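Local coordinates for minor fimbrium subunit Mfa5 (Porphyromonas gingivalis ATCC 33277, PDB 6TO1), which serves as an accessory subunit of the minor fimbriae, the surface pili that mediate biofilm formation and adhesion to host cells and other oral bacteria, at residues Y277-P291 with T317-P329. Numbering follows the deposited sequence.
Sequences YVSNNPSTPLTPNYP and TFDGVAGALVYEP. With CA (calcium ion), chain F.
Asp-319 joins the two segments through a calcium ion. Asp-319 OD2 binds the calcium ion at 2.6 Å. The chain from Asn-280 to Leu-286 curls round the ion and supplies the other protein ligands: the backbone O atoms of Asn-281, Thr-284 and Leu-286, Thr-284 OG1, and Asn-280 OD1, the last a long bond of 2.8 Å.

Hydrogen bonds hold the carboxylate in place. Thr-284 OG1 donates to the syn lone pair of Asp-319 OD1 at 2.8 Å. Asn-281 N reaches Asp-319 OD2 from above the carboxylate plane. Asp-319 sits in the type I' turn from Phe-318 to Val-321. With CG anti to the backbone N (chi1 -164°), its carboxylate reaches out from the turn to the ion. Asn-281 OD1 accepts from Ser-283 N, an Asx turn within the calcium loop.

Away from the ion, Val-278 and Leu-325 form a single beta bridge. Leu-325 N donates to Tyr-277 O, and Ser-279 N to Leu-325 O at 2.9 Å. Ser-279 OG accepts from Tyr-327 N at 3.1 Å. Asn-289 ND2 donates to Tyr-327 OH at 2.8 Å, and the hydroxyl lies in the plane of the Asn-289 amide.

Pro-288 and Leu-286 pack against Phe-318 and Tyr-327. Pro-288 CB lies 3.5 Å from Tyr-327 CD2 and also touches Phe-318 CE2. Leu-286 CG meets Phe-318 CZ at 3.9 Å. The backbone N of Asn-289 lies over one face of the Tyr-327 ring.

Beyond the segments, Leu-325 packs on Val-266 of helix 262-272 and Tyr-337 of strand 336-338. The arrangement is a calcium-binding loop region inserted between strands 227-234 and 357-362 of the von Willebrand factor type A fold, with its calcium site separate from the magnesium site.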
loop_
_atom_site.group_PDB
_atom_site.type_symbol
_atom_site.label_atom_id
_atom_site.label_comp_id
_atom_site.label_asym_id
_atom_site.label_seq_id
_atom_site.Cartn_x
_atom_site.Cartn_y
_atom_site.Cartn_z
ATOM N N TYR A 277 -16.275 -9.688 51.502
ATOM C CA TYR A 277 -16.290 -8.484 50.672
ATOM C C TYR A 277 -15.767 -7.249 51.371
ATOM O O TYR A 277 -15.092 -6.436 50.741
ATOM C CB TYR A 277 -17.715 -8.195 50.222
ATOM C CG TYR A 277 -18.121 -9.007 49.040
ATOM C CD1 TYR A 277 -17.968 -8.502 47.759
ATOM C CD2 TYR A 277 -18.646 -10.262 49.184
ATOM C CE1 TYR A 277 -18.336 -9.223 46.670
ATOM C CE2 TYR A 277 -19.034 -11.012 48.067
ATOM C CZ TYR A 277 -18.848 -10.494 46.819
ATOM O OH TYR A 277 -19.202 -11.199 45.683
ATOM N N VAL A 278 -16.095 -7.051 52.647
ATOM C CA VAL A 278 -15.980 -5.736 53.263
ATOM C C VAL A 278 -14.720 -5.673 54.117
ATOM O O VAL A 278 -14.551 -6.466 55.049
ATOM C CB VAL A 278 -17.220 -5.399 54.100
ATOM C CG1 VAL A 278 -17.085 -4.028 54.681
ATOM C CG2 VAL A 278 -18.471 -5.499 53.259
ATOM N N SER A 279 -13.872 -4.688 53.813
ATOM C CA SER A 279 -12.682 -4.346 54.579
ATOM C C SER A 279 -12.870 -4.539 56.076
ATOM O O SER A 279 -13.616 -3.788 56.714
ATOM C CB SER A 279 -12.303 -2.889 54.321
ATOM O OG SER A 279 -13.361 -2.028 54.710
ATOM N N ASN A 280 -12.155 -5.514 56.635
ATOM C CA ASN A 280 -12.102 -5.675 58.083
ATOM C C ASN A 280 -10.842 -6.433 58.479
ATOM O O ASN A 280 -10.520 -7.451 57.863
ATOM C CB ASN A 280 -13.304 -6.430 58.594
ATOM C CG ASN A 280 -13.214 -6.685 60.102
ATOM O OD1 ASN A 280 -12.947 -5.758 60.875
ATOM N ND2 ASN A 280 -13.378 -7.945 60.509
ATOM N N ASN A 281 -10.139 -5.943 59.506
ATOM C CA ASN A 281 -9.020 -6.679 60.086
ATOM C C ASN A 281 -9.574 -7.573 61.187
ATOM O O ASN A 281 -9.974 -7.056 62.233
ATOM C CB ASN A 281 -7.973 -5.734 60.654
ATOM C CG ASN A 281 -6.698 -6.460 61.070
ATOM O OD1 ASN A 281 -6.722 -7.649 61.410
ATOM N ND2 ASN A 281 -5.580 -5.755 61.029
ATOM N N PRO A 282 -9.645 -8.891 60.996
ATOM C CA PRO A 282 -10.290 -9.740 62.017
ATOM C C PRO A 282 -9.563 -9.725 63.345
ATOM O O PRO A 282 -10.159 -10.102 64.363
ATOM C CB PRO A 282 -10.276 -11.142 61.384
ATOM C CG PRO A 282 -9.160 -11.108 60.386
ATOM C CD PRO A 282 -9.071 -9.680 59.886
ATOM N N SER A 283 -8.309 -9.267 63.370
ATOM C CA SER A 283 -7.507 -9.250 64.583
ATOM C C SER A 283 -7.813 -8.066 65.489
ATOM O O SER A 283 -7.502 -8.125 66.681
ATOM C CB SER A 283 -6.024 -9.220 64.210
ATOM O OG SER A 283 -5.636 -10.420 63.570
ATOM N N THR A 284 -8.385 -7.026 64.975
ATOM C CA THR A 284 -8.667 -5.835 65.762
ATOM C C THR A 284 -10.145 -5.775 66.104
ATOM O O THR A 284 -10.988 -6.242 65.331
ATOM C CB THR A 284 -8.309 -4.562 64.987
ATOM O OG1 THR A 284 -9.226 -4.423 63.879
ATOM C CG2 THR A 284 -6.900 -4.641 64.457
ATOM N N PRO A 285 -10.503 -5.196 67.252
ATOM C CA PRO A 285 -11.928 -5.126 67.607
ATOM C C PRO A 285 -12.719 -4.212 66.707
ATOM O O PRO A 285 -13.931 -4.389 66.606
ATOM C CB PRO A 285 -11.920 -4.599 69.050
ATOM C CG PRO A 285 -10.545 -4.841 69.556
ATOM C CD PRO A 285 -9.630 -4.755 68.362
ATOM N N LEU A 286 -12.080 -3.241 66.064
ATOM C CA LEU A 286 -12.787 -2.324 65.183
ATOM C C LEU A 286 -13.468 -3.104 64.065
ATOM O O LEU A 286 -12.880 -4.008 63.461
ATOM C CB LEU A 286 -11.808 -1.298 64.631
ATOM C CG LEU A 286 -12.299 -0.308 63.570
ATOM C CD1 LEU A 286 -13.379 0.623 64.121
ATOM C CD2 LEU A 286 -11.121 0.480 63.026
ATOM N N THR A 287 -14.731 -2.793 63.823
ATOM C CA THR A 287 -15.426 -3.452 62.733
ATOM C C THR A 287 -16.178 -2.423 61.912
ATOM O O THR A 287 -16.639 -1.400 62.434
ATOM C CB THR A 287 -16.403 -4.523 63.238
ATOM O OG1 THR A 287 -17.379 -3.913 64.089
ATOM C CG2 THR A 287 -15.643 -5.590 64.013
ATOM N N PRO A 288 -16.284 -2.651 60.611
ATOM C CA PRO A 288 -17.071 -1.747 59.771
ATOM C C PRO A 288 -18.556 -1.965 60.010
ATOM O O PRO A 288 -18.975 -2.991 60.533
ATOM C CB PRO A 288 -16.674 -2.159 58.348
ATOM C CG PRO A 288 -16.377 -3.619 58.474
ATOM C CD PRO A 288 -15.764 -3.811 59.859
ATOM N N ASN A 289 -19.353 -0.972 59.633
ATOM C CA ASN A 289 -20.756 -1.228 59.346
ATOM C C ASN A 289 -20.865 -1.975 58.020
ATOM O O ASN A 289 -20.114 -1.699 57.080
ATOM C CB ASN A 289 -21.527 0.080 59.281
ATOM C CG ASN A 289 -21.781 0.644 60.662
ATOM O OD1 ASN A 289 -22.604 0.135 61.402
ATOM N ND2 ASN A 289 -21.079 1.699 61.006
ATOM N N TYR A 290 -21.799 -2.922 57.944
ATOM C CA TYR A 290 -21.908 -3.753 56.750
ATOM C C TYR A 290 -23.068 -3.328 55.853
ATOM O O TYR A 290 -24.041 -2.716 56.309
ATOM C CB TYR A 290 -22.057 -5.220 57.168
ATOM C CG TYR A 290 -20.766 -5.799 57.689
ATOM C CD1 TYR A 290 -19.845 -6.378 56.831
ATOM C CD2 TYR A 290 -20.446 -5.735 59.042
ATOM C CE1 TYR A 290 -18.639 -6.880 57.299
ATOM C CE2 TYR A 290 -19.258 -6.251 59.514
ATOM C CZ TYR A 290 -18.363 -6.816 58.647
ATOM O OH TYR A 290 -17.173 -7.315 59.101
ATOM N N PRO A 291 -22.969 -3.604 54.555
ATOM C CA PRO A 291 -23.922 -3.031 53.597
ATOM C C PRO A 291 -25.267 -3.745 53.561
ATOM O O PRO A 291 -25.406 -4.917 53.914
ATOM C CB PRO A 291 -23.212 -3.175 52.246
ATOM C CG PRO A 291 -22.215 -4.249 52.455
ATOM C CD PRO A 291 -21.800 -4.195 53.883
ATOM N N THR A 317 -7.863 2.519 52.765
ATOM C CA THR A 317 -8.019 1.440 53.718
ATOM C C THR A 317 -9.063 1.840 54.752
ATOM O O THR A 317 -9.443 3.008 54.884
ATOM C CB THR A 317 -6.700 1.059 54.414
ATOM O OG1 THR A 317 -6.134 2.218 55.026
ATOM C CG2 THR A 317 -5.742 0.498 53.393
ATOM N N PHE A 318 -9.573 0.818 55.412
ATOM C CA PHE A 318 -10.329 0.950 56.646
ATOM C C PHE A 318 -9.747 -0.090 57.586
ATOM O O PHE A 318 -9.571 -1.240 57.175
ATOM C CB PHE A 318 -11.818 0.673 56.453
ATOM C CG PHE A 318 -12.573 0.633 57.773
ATOM C CD1 PHE A 318 -12.898 1.805 58.411
ATOM C CD2 PHE A 318 -12.895 -0.578 58.362
ATOM C CE1 PHE A 318 -13.571 1.786 59.614
ATOM C CE2 PHE A 318 -13.575 -0.612 59.577
ATOM C CZ PHE A 318 -13.910 0.571 60.181
ATOM N N ASP A 319 -9.440 0.286 58.833
ATOM C CA ASP A 319 -8.943 -0.706 59.813
ATOM C C ASP A 319 -7.629 -1.326 59.334
ATOM O O ASP A 319 -7.336 -2.500 59.593
ATOM C CB ASP A 319 -10.008 -1.785 60.048
ATOM C CG ASP A 319 -9.768 -2.646 61.317
ATOM O OD1 ASP A 319 -9.091 -2.204 62.255
ATOM O OD2 ASP A 319 -10.294 -3.787 61.374
ATOM N N GLY A 320 -6.881 -0.549 58.555
ATOM C CA GLY A 320 -5.613 -0.951 57.990
ATOM C C GLY A 320 -5.669 -1.894 56.807
ATOM O O GLY A 320 -4.615 -2.369 56.377
ATOM N N VAL A 321 -6.853 -2.202 56.270
ATOM C CA VAL A 321 -6.970 -3.164 55.177
ATOM C C VAL A 321 -7.920 -2.600 54.120
ATOM O O VAL A 321 -8.606 -1.602 54.337
ATOM C CB VAL A 321 -7.466 -4.554 55.647
ATOM C CG1 VAL A 321 -6.511 -5.161 56.688
ATOM C CG2 VAL A 321 -8.885 -4.479 56.196
ATOM N N ALA A 322 -7.971 -3.280 52.978
ATOM C CA ALA A 322 -8.861 -2.893 51.881
ATOM C C ALA A 322 -9.759 -4.081 51.575
ATOM O O ALA A 322 -10.082 -4.844 52.484
ATOM C CB ALA A 322 -8.063 -2.441 50.667
ATOM N N GLY A 323 -10.159 -4.273 50.328
ATOM C CA GLY A 323 -11.163 -5.279 50.039
ATOM C C GLY A 323 -11.956 -4.933 48.787
ATOM O O GLY A 323 -11.816 -3.862 48.208
ATOM N N ALA A 324 -12.806 -5.886 48.380
ATOM C CA ALA A 324 -13.743 -5.649 47.278
ATOM C C ALA A 324 -14.623 -4.445 47.553
ATOM O O ALA A 324 -15.010 -3.728 46.619
ATOM C CB ALA A 324 -14.603 -6.887 47.048
ATOM N N LEU A 325 -14.931 -4.195 48.827
ATOM C CA LEU A 325 -15.565 -2.962 49.278
ATOM C C LEU A 325 -14.748 -2.426 50.442
ATOM O O LEU A 325 -14.349 -3.196 51.331
ATOM C CB LEU A 325 -17.003 -3.180 49.712
ATOM C CG LEU A 325 -18.011 -3.501 48.605
ATOM C CD1 LEU A 325 -19.353 -3.774 49.280
ATOM C CD2 LEU A 325 -18.087 -2.410 47.570
ATOM N N VAL A 326 -14.484 -1.120 50.441
ATOM C CA VAL A 326 -13.747 -0.479 51.527
ATOM C C VAL A 326 -14.665 0.534 52.203
ATOM O O VAL A 326 -15.034 1.567 51.626
ATOM C CB VAL A 326 -12.457 0.180 51.046
ATOM C CG1 VAL A 326 -11.630 0.688 52.276
ATOM C CG2 VAL A 326 -11.613 -0.784 50.258
ATOM N N TYR A 327 -15.020 0.243 53.441
ATOM C CA TYR A 327 -15.903 1.098 54.217
ATOM C C TYR A 327 -15.315 2.490 54.394
ATOM O O TYR A 327 -14.122 2.641 54.656
ATOM C CB TYR A 327 -16.128 0.416 55.575
ATOM C CG TYR A 327 -17.009 1.139 56.539
ATOM C CD1 TYR A 327 -18.245 1.621 56.158
ATOM C CD2 TYR A 327 -16.601 1.315 57.868
ATOM C CE1 TYR A 327 -19.055 2.296 57.074
ATOM C CE2 TYR A 327 -17.395 1.971 58.776
ATOM C CZ TYR A 327 -18.622 2.453 58.373
ATOM O OH TYR A 327 -19.400 3.100 59.298
ATOM N N GLU A 328 -16.164 3.508 54.216
ATOM C CA GLU A 328 -15.826 4.919 54.403
ATOM C C GLU A 328 -16.555 5.390 55.666
ATOM O O GLU A 328 -17.747 5.738 55.614
ATOM C CB GLU A 328 -16.240 5.748 53.182
ATOM C CG GLU A 328 -16.051 7.254 53.325
ATOM C CD GLU A 328 -14.703 7.642 53.906
ATOM O OE1 GLU A 328 -13.734 7.852 53.134
ATOM O OE2 GLU A 328 -14.607 7.728 55.151
ATOM N N PRO A 329 -15.906 5.361 56.829
ATOM C CA PRO A 329 -16.626 5.653 58.086
ATOM C C PRO A 329 -17.007 7.111 58.263
ATOM O O PRO A 329 -17.776 7.434 59.185
ATOM C CB PRO A 329 -15.632 5.202 59.166
ATOM C CG PRO A 329 -14.277 5.402 58.529
ATOM C CD PRO A 329 -14.498 4.972 57.073
HETATM CA CA CA F . -11.244 -5.471 63.061
HETATM O O HOH W 1 -10.850 -7.394 54.614
#